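Local coordinates for protein putative sugar isomerase (Parabacteroides distasonis, PDB 3LMZ) that probably acts as a sugar isomerase built on a xylose isomerase-like TIM barrel, at residues 142-147 / 160-165; 42-47 / 245-250. One frame throughout, in Å; residues are numbered along the deposited sequence.

Interaction 1 of 2, residues 142-147 / 160-165; sequences PDATDV and MCLDVG
Met160, a selenomethionine in this crystal, makes most of the contact with Ala144 and Val147 in the first turn of helix 144-151. Its CB lies against Val147 CG1 at 3.7 Å, the two side chains passing at a slant. From there the chain runs out to the first helical residue, where SE sits 3.6 Å from Ala144 CB. A bend at the last torsion (chi3 74°) turns the methyl group along the helix, toward Val147, leaving CE 3.4 Å from Ala144 O. Leu162 adds a lighter touch, one branch alone reaching the helix: CD1 is 4.1 Å from Ala144 CB. At Asp163 the strand ends and the side chain caps helix 164-169 through OD1, bonded to His166 N, while OD2 forms a salt bridge with Lys191 NZ and a hydrogen bond with His132 NE2. The facing helix is also capped, Asp146 N donating to Asp143 OD1 at 2.9 Å, nearly in line with the C-O bond. The contact packs helix 144-151 onto strand 158-163 within a beta-alpha-beta unit, between strand 128-132, which Val147 touches through Ile131, and helix 174-181, whose Tyr181 meets both Ala144 and Met160.

Interaction 2 of 2, residues 42-47 / 245-250; sequences LDIHYL and ESIGYF
Ser246 OG, one residue before the Ile247 that packs on Ile44 and Leu42, is gripped by two backbone groups, Gly242 O in its own helix and Ile205 N in a loop. The setting is the TIM barrel near its closure, where the last helix, 240-256, lies against the turn that leads from helix 32-41 into strand 46-49. The turn begins with a Schellman motif, Asp43 leaving the helix with positive phi. Ile44 and Ile247 reach toward each other tip to tip, their CD1 atoms 3.6 Å apart. Ile44 is extended at chi2 (173°), which carries its CD1 far enough to lie 3.8 Å from Ile247 CG1 as well. Leu42 approaches the same CG1 more loosely, its CD1 4.4 Å away. All three side chains are buried, with Leu20 and Met22 of strand 19-22 adding further apolar surface. Lys251 NZ of helix 240-256 hydrogen-bonds Leu42 O, and Leu42 also packs on Leu241 of the second subunit, so the contact borders the dimer interface. Within the turn, His45 NE2 donates to Asp43 OD1 at 2.7 Å; the oxygen lies near the imidazole plane, yet the nitrogen stands 53° out of the carboxylate plane.

How the interactions relate
Interactions 1 and 2 both pack helices of one TIM barrel against its strands or the turns leading into them, on opposite sides of the chain's centre. Their centres are about 22 Å apart and their nearest atoms about 8 Å, so they do not touch. Interaction 1 joins neighbouring elements of a single beta-alpha-beta unit; interaction 2 brings together residues just over 200 positions apart, near the start and end of the barrel. The second subunit comes within reach of interaction 2, whereas no other chain of the assembly touches the segments of interaction 1. Asp163, at the C-terminal end of its strand, lies on the side where TIM barrels carry their active sites, and 42-47 runs into the N-terminal end of strand 46-49, the opposite end of the barrel.

Interaction 1 of 2, residues 142-147 / 160-165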
loop_
_atom_site.group_PDB
_atom_site.type_symbol
_atom_site.label_atom_id
_atom_site.label_comp_id
_atom_site.label_asym_id
_atom_site.label_seq_id
_atom_site.Cartn_x
_atom_site.Cartn_y
_atom_site.Cartn_z
ATOM N N PRO A 142 25.738 4.963 15.224
ATOM C CA PRO A 142 24.507 5.730 15.134
ATOM C C PRO A 142 24.061 6.054 13.732
ATOM O O PRO A 142 22.838 6.174 13.486
ATOM C CB PRO A 142 24.825 7.042 15.883
ATOM C CG PRO A 142 26.288 7.136 15.906
ATOM C CD PRO A 142 26.841 5.718 15.827
ATOM N N ASP A 143 25.023 6.207 12.805
ATOM C CA ASP A 143 24.689 6.642 11.454
ATOM C C ASP A 143 25.653 6.099 10.369
ATOM O O ASP A 143 26.655 5.427 10.661
ATOM C CB ASP A 143 24.536 8.175 11.387
ATOM C CG ASP A 143 25.871 8.936 11.581
ATOM O OD1 ASP A 143 26.963 8.319 11.592
ATOM O OD2 ASP A 143 25.790 10.195 11.765
ATOM N N ALA A 144 25.395 6.440 9.118
ATOM C CA ALA A 144 26.140 5.876 8.010
ATOM C C ALA A 144 27.594 6.370 8.073
ATOM O O ALA A 144 28.517 5.585 7.845
ATOM C CB ALA A 144 25.497 6.293 6.710
ATOM N N THR A 145 27.813 7.637 8.451
ATOM C CA THR A 145 29.173 8.179 8.534
ATOM C C THR A 145 29.998 7.435 9.540
ATOM O O THR A 145 31.175 7.148 9.306
ATOM C CB THR A 145 29.149 9.658 8.905
ATOM O OG1 THR A 145 28.417 10.358 7.895
ATOM C CG2 THR A 145 30.606 10.213 9.089
ATOM N N ASP A 146 29.383 7.069 10.665
ATOM C CA ASP A 146 30.129 6.328 11.685
ATOM C C ASP A 146 30.537 4.942 11.190
ATOM O O ASP A 146 31.649 4.504 11.462
ATOM C CB ASP A 146 29.319 6.161 12.954
ATOM C CG ASP A 146 30.142 5.562 14.071
ATOM O OD1 ASP A 146 31.048 6.282 14.571
ATOM O OD2 ASP A 146 29.936 4.385 14.435
ATOM N N VAL A 147 29.705 4.281 10.419
ATOM C CA VAL A 147 30.069 2.988 9.883
ATOM C C VAL A 147 31.144 3.155 8.862
ATOM O O VAL A 147 32.146 2.412 8.905
ATOM C CB VAL A 147 28.887 2.227 9.268
ATOM C CG1 VAL A 147 29.372 0.895 8.657
ATOM C CG2 VAL A 147 27.831 1.963 10.314
HETATM N N MSE A 160 27.943 -1.385 5.426
HETATM C CA MSE A 160 26.734 -1.022 6.168
HETATM C C MSE A 160 25.473 -1.599 5.558
HETATM O O MSE A 160 25.377 -1.855 4.353
HETATM C CB MSE A 160 26.567 0.517 6.286
HETATM C CG MSE A 160 26.192 1.239 4.987
HETATM SE SE MSE A 160 26.213 3.134 5.254
HETATM C CE MSE A 160 28.112 3.347 5.298
ATOM N N CYS A 161 24.506 -1.821 6.475
ATOM C CA CYS A 161 23.071 -1.944 6.192
ATOM C C CYS A 161 22.565 -0.524 6.427
ATOM O O CYS A 161 22.457 -0.031 7.575
ATOM C CB CYS A 161 22.393 -2.981 7.123
ATOM S SG CYS A 161 20.634 -2.873 6.859
ATOM N N LEU A 162 22.367 0.160 5.297
ATOM C CA LEU A 162 21.955 1.565 5.340
ATOM C C LEU A 162 20.504 1.567 5.770
ATOM O O LEU A 162 19.606 1.229 5.005
ATOM C CB LEU A 162 22.107 2.298 4.008
ATOM C CG LEU A 162 21.521 3.700 3.949
ATOM C CD1 LEU A 162 22.158 4.611 4.946
ATOM C CD2 LEU A 162 21.636 4.198 2.534
ATOM N N ASP A 163 20.259 2.035 6.985
ATOM C CA ASP A 163 18.890 2.139 7.523
ATOM C C ASP A 163 18.488 3.601 7.317
ATOM O O ASP A 163 18.936 4.518 8.004
ATOM C CB ASP A 163 18.872 1.724 8.996
ATOM C CG ASP A 163 17.455 1.661 9.582
ATOM O OD1 ASP A 163 16.714 2.661 9.367
ATOM O OD2 ASP A 163 17.154 0.571 10.184
ATOM N N VAL A 164 17.574 3.816 6.403
ATOM C CA VAL A 164 17.281 5.165 5.986
ATOM C C VAL A 164 16.567 5.929 7.111
ATOM O O VAL A 164 16.773 7.132 7.279
ATOM C CB VAL A 164 16.482 5.166 4.700
ATOM C CG1 VAL A 164 17.287 4.430 3.599
ATOM C CG2 VAL A 164 15.009 4.592 4.819
ATOM N N GLY A 165 15.762 5.205 7.905
ATOM C CA GLY A 165 15.006 5.828 8.967
ATOM C C GLY A 165 15.886 6.240 10.113
ATOM O O GLY A 165 15.821 7.377 10.623
#

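Interaction 2 of 2, residues 42-47 / 245-250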
loop_
_atom_site.group_PDB
_atom_site.type_symbol
_atom_site.label_atom_id
_atom_site.label_comp_id
_atom_site.label_asym_id
_atom_site.label_seq_id
_atom_site.Cartn_x
_atom_site.Cartn_y
_atom_site.Cartn_z
ATOM N N LEU A 42 1.961 -10.384 -0.645
ATOM C CA LEU A 42 2.508 -9.098 -1.079
ATOM C C LEU A 42 3.393 -9.125 -2.300
ATOM O O LEU A 42 3.860 -8.102 -2.744
ATOM C CB LEU A 42 3.302 -8.440 0.048
ATOM C CG LEU A 42 2.567 -8.076 1.312
ATOM C CD1 LEU A 42 3.611 -7.825 2.448
ATOM C CD2 LEU A 42 1.681 -6.894 1.058
ATOM N N ASP A 43 3.579 -10.300 -2.909
ATOM C CA ASP A 43 4.478 -10.462 -4.062
ATOM C C ASP A 43 5.918 -10.068 -3.764
ATOM O O ASP A 43 6.618 -9.509 -4.598
ATOM C CB ASP A 43 3.939 -9.722 -5.281
ATOM C CG ASP A 43 4.586 -10.140 -6.616
ATOM O OD1 ASP A 43 4.967 -11.331 -6.782
ATOM O OD2 ASP A 43 4.725 -9.263 -7.522
ATOM N N ILE A 44 6.394 -10.429 -2.573
ATOM C CA ILE A 44 7.751 -10.152 -2.115
ATOM C C ILE A 44 8.497 -11.495 -2.068
ATOM O O ILE A 44 7.979 -12.468 -1.508
ATOM C CB ILE A 44 7.773 -9.452 -0.706
ATOM C CG1 ILE A 44 7.106 -8.062 -0.819
ATOM C CG2 ILE A 44 9.199 -9.425 -0.123
ATOM C CD1 ILE A 44 6.899 -7.319 0.521
ATOM N N HIS A 45 9.714 -11.491 -2.600
ATOM C CA HIS A 45 10.431 -12.736 -2.908
ATOM C C HIS A 45 11.722 -12.879 -2.128
ATOM O O HIS A 45 12.418 -13.831 -2.358
ATOM C CB HIS A 45 10.615 -12.826 -4.460
ATOM C CG HIS A 45 9.297 -12.836 -5.134
ATOM N ND1 HIS A 45 8.482 -13.947 -5.104
ATOM C CD2 HIS A 45 8.611 -11.869 -5.780
ATOM C CE1 HIS A 45 7.329 -13.646 -5.695
ATOM N NE2 HIS A 45 7.381 -12.385 -6.094
ATOM N N TYR A 46 12.003 -11.930 -1.213
ATOM C CA TYR A 46 13.259 -11.973 -0.472
ATOM C C TYR A 46 13.005 -11.678 1.011
ATOM O O TYR A 46 12.326 -10.734 1.319
ATOM C CB TYR A 46 14.257 -10.952 -1.053
ATOM C CG TYR A 46 14.604 -11.269 -2.489
ATOM C CD1 TYR A 46 15.498 -12.280 -2.777
ATOM C CD2 TYR A 46 14.060 -10.543 -3.513
ATOM C CE1 TYR A 46 15.818 -12.606 -4.083
ATOM C CE2 TYR A 46 14.343 -10.872 -4.831
ATOM C CZ TYR A 46 15.239 -11.898 -5.092
ATOM O OH TYR A 46 15.559 -12.217 -6.415
ATOM N N LEU A 47 13.667 -12.475 1.867
ATOM C CA LEU A 47 13.540 -12.377 3.313
ATOM C C LEU A 47 14.968 -12.397 3.908
ATOM O O LEU A 47 15.769 -13.281 3.587
ATOM C CB LEU A 47 12.745 -13.552 3.859
ATOM C CG LEU A 47 12.606 -13.670 5.369
ATOM C CD1 LEU A 47 11.887 -12.438 5.990
ATOM C CD2 LEU A 47 11.936 -15.013 5.815
ATOM N N GLU A 245 0.325 -1.251 3.317
ATOM C CA GLU A 245 0.274 0.114 2.798
ATOM C C GLU A 245 1.666 0.599 2.431
ATOM O O GLU A 245 1.879 1.206 1.387
ATOM C CB GLU A 245 -0.306 1.086 3.836
ATOM C CG GLU A 245 -0.371 2.539 3.351
ATOM C CD GLU A 245 -0.966 3.526 4.354
ATOM O OE1 GLU A 245 -1.669 3.043 5.297
ATOM O OE2 GLU A 245 -0.767 4.737 4.124
ATOM N N SER A 246 2.664 0.311 3.284
ATOM C CA SER A 246 4.006 0.771 3.025
ATOM C C SER A 246 4.566 0.141 1.736
ATOM O O SER A 246 5.260 0.822 0.938
ATOM C CB SER A 246 4.912 0.371 4.176
ATOM O OG SER A 246 4.630 1.011 5.402
ATOM N N ILE A 247 4.302 -1.147 1.512
ATOM C CA ILE A 247 4.730 -1.860 0.330
ATOM C C ILE A 247 4.055 -1.268 -0.913
ATOM O O ILE A 247 4.697 -1.062 -1.971
ATOM C CB ILE A 247 4.519 -3.395 0.499
ATOM C CG1 ILE A 247 5.502 -3.971 1.528
ATOM C CG2 ILE A 247 4.577 -4.075 -0.867
ATOM C CD1 ILE A 247 6.994 -3.815 1.222
ATOM N N GLY A 248 2.761 -1.020 -0.836
ATOM C CA GLY A 248 2.088 -0.387 -1.961
ATOM C C GLY A 248 2.645 0.953 -2.352
ATOM O O GLY A 248 2.856 1.226 -3.493
ATOM N N TYR A 249 2.882 1.805 -1.353
ATOM C CA TYR A 249 3.423 3.115 -1.595
ATOM C C TYR A 249 4.814 2.946 -2.254
ATOM O O TYR A 249 5.174 3.561 -3.255
ATOM C CB TYR A 249 3.490 3.950 -0.351
ATOM C CG TYR A 249 3.614 5.449 -0.588
ATOM C CD1 TYR A 249 4.807 6.008 -0.936
ATOM C CD2 TYR A 249 2.493 6.288 -0.474
ATOM C CE1 TYR A 249 4.896 7.402 -1.223
ATOM C CE2 TYR A 249 2.575 7.627 -0.732
ATOM C CZ TYR A 249 3.768 8.181 -1.114
ATOM O OH TYR A 249 3.829 9.523 -1.387
ATOM N N PHE A 250 5.672 2.094 -1.701
ATOM C CA PHE A 250 7.029 1.918 -2.194
ATOM C C PHE A 250 7.021 1.315 -3.594
ATOM O O PHE A 250 7.869 1.667 -4.455
ATOM C CB PHE A 250 7.830 1.016 -1.245
ATOM C CG PHE A 250 9.297 0.924 -1.587
ATOM C CD1 PHE A 250 10.166 1.904 -1.188
ATOM C CD2 PHE A 250 9.767 -0.118 -2.347
ATOM C CE1 PHE A 250 11.529 1.834 -1.514
ATOM C CE2 PHE A 250 11.118 -0.178 -2.698
ATOM C CZ PHE A 250 11.971 0.801 -2.294
#